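Local coordinates for pyridoxine 4-oxidase (Mesorhizobium loti, PDB 4HA6), which probably oxidises pyridoxine at its 4-position alcohol with bound FAD, as a flavoprotein of the GMC oxidoreductase family, at residues G225-V233 with A240-V248. Residues are numbered along the deposited sequence; the frame is centred on the assembly and turned at random.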
ATOM      1  N   GLY A 225       4.089  17.102 -29.339  1.00 14.71           N
ATOM      2  CA  GLY A 225       3.366  18.240 -28.799  1.00 11.12           C
ATOM      3  C   GLY A 225       2.937  17.994 -27.356  1.00 21.77           C
ATOM      4  O   GLY A 225       3.746  17.590 -26.515  1.00 13.81           O
ATOM      5  N   ASN A 226       1.663  18.222 -27.060  1.00 17.08           N
ATOM      6  CA  ASN A 226       1.170  18.012 -25.700  1.00 14.40           C
ATOM      7  C   ASN A 226       0.529  16.652 -25.474  1.00 18.58           C
ATOM      8  O   ASN A 226      -0.312  16.500 -24.585  1.00 15.86           O
ATOM      9  CB  ASN A 226       0.190  19.104 -25.310  1.00 12.59           C
ATOM     10  CG  ASN A 226       0.836  20.466 -25.281  1.00 30.35           C
ATOM     11  OD1 ASN A 226       2.001  20.603 -24.896  1.00 25.53           O
ATOM     12  ND2 ASN A 226       0.093  21.485 -25.698  1.00 25.77           N
ATOM     13  N   GLN A 227       0.939  15.661 -26.261  1.00 14.42           N
ATOM     14  CA  GLN A 227       0.394  14.317 -26.118  1.00 13.35           C
ATOM     15  C   GLN A 227       1.467  13.249 -26.119  1.00  7.66           C
ATOM     16  O   GLN A 227       2.530  13.419 -26.743  1.00  7.75           O
ATOM     17  CB  GLN A 227      -0.569  14.032 -27.267  1.00 24.65           C
ATOM     18  CG  GLN A 227      -1.853  14.832 -27.219  1.00 35.37           C
ATOM     19  CD  GLN A 227      -2.844  14.346 -28.247  1.00 33.45           C
ATOM     20  OE1 GLN A 227      -2.526  14.264 -29.430  1.00 45.38           O
ATOM     21  NE2 GLN A 227      -4.044  13.998 -27.800  1.00 42.88           N
ATOM     22  N   VAL A 228       1.189  12.151 -25.415  1.00 10.06           N
ATOM     23  CA  VAL A 228       1.959  10.925 -25.573  1.00  5.22           C
ATOM     24  C   VAL A 228       1.488  10.263 -26.868  1.00 15.34           C
ATOM     25  O   VAL A 228       0.284   9.994 -27.033  1.00 14.06           O
ATOM     26  CB  VAL A 228       1.726   9.923 -24.432  1.00 12.52           C
ATOM     27  CG1 VAL A 228       2.455   8.623 -24.747  1.00 12.28           C
ATOM     28  CG2 VAL A 228       2.205  10.487 -23.078  1.00  4.03           C
ATOM     29  N   ARG A 229       2.419   9.993 -27.779  1.00 10.89           N
ATOM     30  CA  ARG A 229       2.056   9.446 -29.084  1.00 11.28           C
ATOM     31  C   ARG A 229       2.219   7.934 -29.111  1.00 11.64           C
ATOM     32  O   ARG A 229       1.389   7.209 -29.683  1.00 15.31           O
ATOM     33  CB  ARG A 229       2.885  10.115 -30.185  1.00 14.86           C
ATOM     34  CG  ARG A 229       2.719   9.508 -31.573  1.00 24.50           C
ATOM     35  CD  ARG A 229       3.627  10.214 -32.570  1.00 34.51           C
ATOM     36  NE  ARG A 229       3.562   9.660 -33.925  1.00 37.80           N
ATOM     37  CZ  ARG A 229       4.524   8.922 -34.478  1.00 41.28           C
ATOM     38  NH1 ARG A 229       5.621   8.637 -33.788  1.00 43.02           N
ATOM     39  NH2 ARG A 229       4.392   8.467 -35.718  1.00 45.29           N
ATOM     40  N   SER A 230       3.281   7.451 -28.476  1.00 17.35           N
ATOM     41  CA  SER A 230       3.535   6.020 -28.433  1.00 14.17           C
ATOM     42  C   SER A 230       4.302   5.624 -27.177  1.00 16.29           C
ATOM     43  O   SER A 230       4.772   6.483 -26.425  1.00 10.74           O
ATOM     44  CB  SER A 230       4.322   5.585 -29.671  1.00 17.49           C
ATOM     45  OG  SER A 230       5.627   6.138 -29.658  1.00 11.16           O
ATOM     46  N   LEU A 231       4.424   4.312 -26.971  1.00 12.80           N
ATOM     47  CA  LEU A 231       5.181   3.737 -25.863  1.00  7.91           C
ATOM     48  C   LEU A 231       6.229   2.796 -26.418  1.00 15.40           C
ATOM     49  O   LEU A 231       5.934   2.007 -27.319  1.00 14.65           O
ATOM     50  CB  LEU A 231       4.273   2.917 -24.940  1.00 10.72           C
ATOM     51  CG  LEU A 231       3.016   3.525 -24.340  1.00 13.69           C
ATOM     52  CD1 LEU A 231       1.880   3.473 -25.351  1.00 13.47           C
ATOM     53  CD2 LEU A 231       2.653   2.769 -23.084  1.00 11.26           C
ATOM     54  N   GLU A 232       7.440   2.859 -25.874  1.00  9.15           N
ATOM     55  CA  GLU A 232       8.482   1.899 -26.222  1.00 11.99           C
ATOM     56  C   GLU A 232       8.396   0.753 -25.239  1.00 14.85           C
ATOM     57  O   GLU A 232       8.530   0.951 -24.018  1.00 11.66           O
ATOM     58  CB  GLU A 232       9.871   2.549 -26.156  1.00  9.17           C
ATOM     59  CG  GLU A 232      11.015   1.589 -26.460  1.00 20.89           C
ATOM     60  CD  GLU A 232      12.384   2.197 -26.180  1.00 21.54           C
ATOM     61  OE1 GLU A 232      12.527   2.902 -25.156  1.00 18.98           O
ATOM     62  OE2 GLU A 232      13.317   1.965 -26.982  1.00 23.33           O
ATOM     63  N   VAL A 233       8.157  -0.444 -25.757  1.00 11.60           N
ATOM     64  CA  VAL A 233       8.011  -1.613 -24.896  1.00 10.45           C
ATOM     65  C   VAL A 233       9.172  -2.578 -25.097  1.00 20.98           C
ATOM     66  O   VAL A 233       9.527  -2.911 -26.226  1.00 15.79           O
ATOM     67  CB  VAL A 233       6.677  -2.318 -25.129  1.00 15.99           C
ATOM     68  CG1 VAL A 233       6.545  -3.512 -24.190  1.00 13.16           C
ATOM     69  CG2 VAL A 233       5.544  -1.337 -24.901  1.00 13.08           C
ATOM     70  N   ALA A 240       9.849  -2.773 -29.115  1.00 21.05           N
ATOM     71  CA  ALA A 240       8.802  -2.495 -30.094  1.00 22.83           C
ATOM     72  C   ALA A 240       8.013  -1.250 -29.693  1.00 20.75           C
ATOM     73  O   ALA A 240       7.901  -0.941 -28.501  1.00 16.00           O
ATOM     74  CB  ALA A 240       7.874  -3.691 -30.234  1.00 18.91           C
ATOM     75  N   GLU A 241       7.474  -0.543 -30.683  1.00 14.29           N
ATOM     76  CA  GLU A 241       6.727   0.688 -30.440  1.00  9.38           C
ATOM     77  C   GLU A 241       5.222   0.439 -30.467  1.00 23.33           C
ATOM     78  O   GLU A 241       4.696  -0.181 -31.389  1.00 15.43           O
ATOM     79  CB  GLU A 241       7.106   1.746 -31.471  1.00 18.44           C
ATOM     80  CG  GLU A 241       6.431   3.099 -31.268  1.00 22.36           C
ATOM     81  CD  GLU A 241       7.013   4.187 -32.152  1.00 29.70           C
ATOM     82  OE1 GLU A 241       7.329   3.901 -33.329  1.00 30.49           O
ATOM     83  OE2 GLU A 241       7.161   5.330 -31.661  1.00 23.18           O
ATOM     84  N   VAL A 242       4.529   0.932 -29.447  1.00 20.70           N
ATOM     85  CA  VAL A 242       3.103   0.691 -29.308  1.00 15.94           C
ATOM     86  C   VAL A 242       2.356   2.018 -29.311  1.00 15.39           C
ATOM     87  O   VAL A 242       2.728   2.957 -28.599  1.00 11.98           O
ATOM     88  CB  VAL A 242       2.807  -0.129 -28.034  1.00 18.64           C
ATOM     89  CG1 VAL A 242       1.336  -0.036 -27.636  1.00 16.99           C
ATOM     90  CG2 VAL A 242       3.218  -1.578 -28.245  1.00 24.10           C
ATOM     91  N   PHE A 243       1.321   2.105 -30.136  1.00 10.70           N
ATOM     92  CA  PHE A 243       0.571   3.350 -30.272  1.00 14.95           C
ATOM     93  C   PHE A 243      -0.741   3.309 -29.505  1.00 20.86           C
ATOM     94  O   PHE A 243      -1.314   2.234 -29.301  1.00 18.66           O
ATOM     95  CB  PHE A 243       0.326   3.649 -31.743  1.00 17.57           C
ATOM     96  CG  PHE A 243       1.584   3.892 -32.511  1.00 19.20           C
ATOM     97  CD1 PHE A 243       2.072   5.182 -32.670  1.00 17.58           C
ATOM     98  CD2 PHE A 243       2.296   2.834 -33.059  1.00 21.32           C
ATOM     99  CE1 PHE A 243       3.252   5.413 -33.373  1.00 19.71           C
ATOM    100  CE2 PHE A 243       3.471   3.056 -33.763  1.00 23.07           C
ATOM    101  CZ  PHE A 243       3.947   4.345 -33.919  1.00 25.48           C
ATOM    102  N   ALA A 244      -1.200   4.485 -29.073  1.00 16.95           N
ATOM    103  CA  ALA A 244      -2.407   4.601 -28.252  1.00 17.25           C
ATOM    104  C   ALA A 244      -2.986   6.014 -28.269  1.00 15.54           C
ATOM    105  O   ALA A 244      -2.251   7.000 -28.404  1.00 16.39           O
ATOM    106  CB  ALA A 244      -2.110   4.192 -26.812  1.00 18.85           C
ATOM    107  N   ASP A 245      -4.301   6.100 -28.096  1.00  8.66           N
ATOM    108  CA  ASP A 245      -4.996   7.372 -27.976  1.00 13.61           C
ATOM    109  C   ASP A 245      -4.928   7.913 -26.538  1.00 15.31           C
ATOM    110  O   ASP A 245      -4.817   9.125 -26.322  1.00  9.69           O
ATOM    111  CB  ASP A 245      -6.463   7.211 -28.386  1.00 25.52           C
ATOM    112  CG  ASP A 245      -6.644   7.046 -29.892  1.00 29.54           C
ATOM    113  OD1 ASP A 245      -5.636   7.080 -30.631  1.00 19.31           O
ATOM    114  OD2 ASP A 245      -7.806   6.896 -30.331  1.00 38.56           O
ATOM    115  N   GLN A 246      -5.034   7.015 -25.558  1.00  8.39           N
ATOM    116  CA  GLN A 246      -4.967   7.404 -24.141  1.00 15.55           C
ATOM    117  C   GLN A 246      -4.013   6.466 -23.409  1.00 11.53           C
ATOM    118  O   GLN A 246      -3.988   5.268 -23.695  1.00 12.90           O
ATOM    119  CB  GLN A 246      -6.354   7.336 -23.484  1.00 12.96           C
ATOM    120  CG  GLN A 246      -7.433   8.127 -24.212  1.00 23.20           C
ATOM    121  CD  GLN A 246      -7.234   9.619 -24.076  1.00 33.34           C
ATOM    122  OE1 GLN A 246      -6.815  10.099 -23.024  1.00 30.60           O
ATOM    123  NE2 GLN A 246      -7.532  10.364 -25.139  1.00 38.72           N
ATOM    124  N   ILE A 247      -3.229   7.003 -22.475  1.00  9.04           N
ATOM    125  CA  ILE A 247      -2.251   6.197 -21.735  1.00  8.36           C
ATOM    126  C   ILE A 247      -2.486   6.391 -20.234  1.00  7.99           C
ATOM    127  O   ILE A 247      -2.523   7.520 -19.738  1.00  7.12           O
ATOM    128  CB  ILE A 247      -0.778   6.565 -22.076  1.00  5.94           C
ATOM    129  CG1 ILE A 247      -0.455   6.292 -23.556  1.00  6.64           C
ATOM    130  CG2 ILE A 247       0.193   5.788 -21.171  1.00  6.97           C
ATOM    131  CD1 ILE A 247      -0.933   7.396 -24.533  1.00  3.72           C
ATOM    132  N   VAL A 248      -2.677   5.287 -19.525  1.00  7.44           N
ATOM    133  CA  VAL A 248      -2.874   5.323 -18.085  1.00  9.61           C
ATOM    134  C   VAL A 248      -1.703   4.602 -17.460  1.00  9.95           C
ATOM    135  O   VAL A 248      -1.440   3.450 -17.805  1.00  6.44           O
ATOM    136  CB  VAL A 248      -4.164   4.587 -17.663  1.00  5.92           C
ATOM    137  CG1 VAL A 248      -4.363   4.673 -16.155  1.00  8.49           C
ATOM    138  CG2 VAL A 248      -5.368   5.169 -18.383  1.00 10.91           C
TER
HETATM  139  O   HOH W   1      -1.871   9.668 -28.881  1.00 20.95           O
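Glu241 turns CG away from its own N (chi1 -177°) and, with an extended chain, reaches Ser230, whose OG sits between its own N and carbonyl carbon (chi1 67°); Ser230 OG donates to Glu241 OE2 over 2.6 Å, on the oxygen's anti side and somewhat out of the carboxylate plane. Both belong to a beta hairpin, strands 227-235 and 238-243, whose antiparallel character follows from paired backbone N-H...O=C hydrogen bonds, two between Leu231 and Val242 and two between Val233 and Ala240. Ser230 also lies over the Phe243 ring, its CB 4.1 Å from the centroid, a CH-pi contact. At that ring's edge stands the Arg229 guanidinium, planes 82° apart; Arg229 CZ is 3.9 Å from Phe243 CE1, which lies over one guanidinium face. Arg229 NH1 remains 4.2 Å from Glu241 OE2, an attraction of charges without a directed N-H. Replacing Glu241 with an alanine is likely to cost the Ser230 hydroxyl this acceptor and leave Arg229 only its weak partner Glu224. On the other face, Leu231 CD1 approaches Ile247 CG1 at 4.1 Å; the Leu231 side chain also touches Val5 and Val7 of strand 4-7, joining the hairpin to the FAD-binding fold's parallel sheet. Against strand 217-224 the chain forms a classic beta bulge, Arg229 and Ser230 together opposite Lys222. Beyond the last bridge, a water donates to Val228 O (2.9 Å) and Ala244 O (2.7 Å).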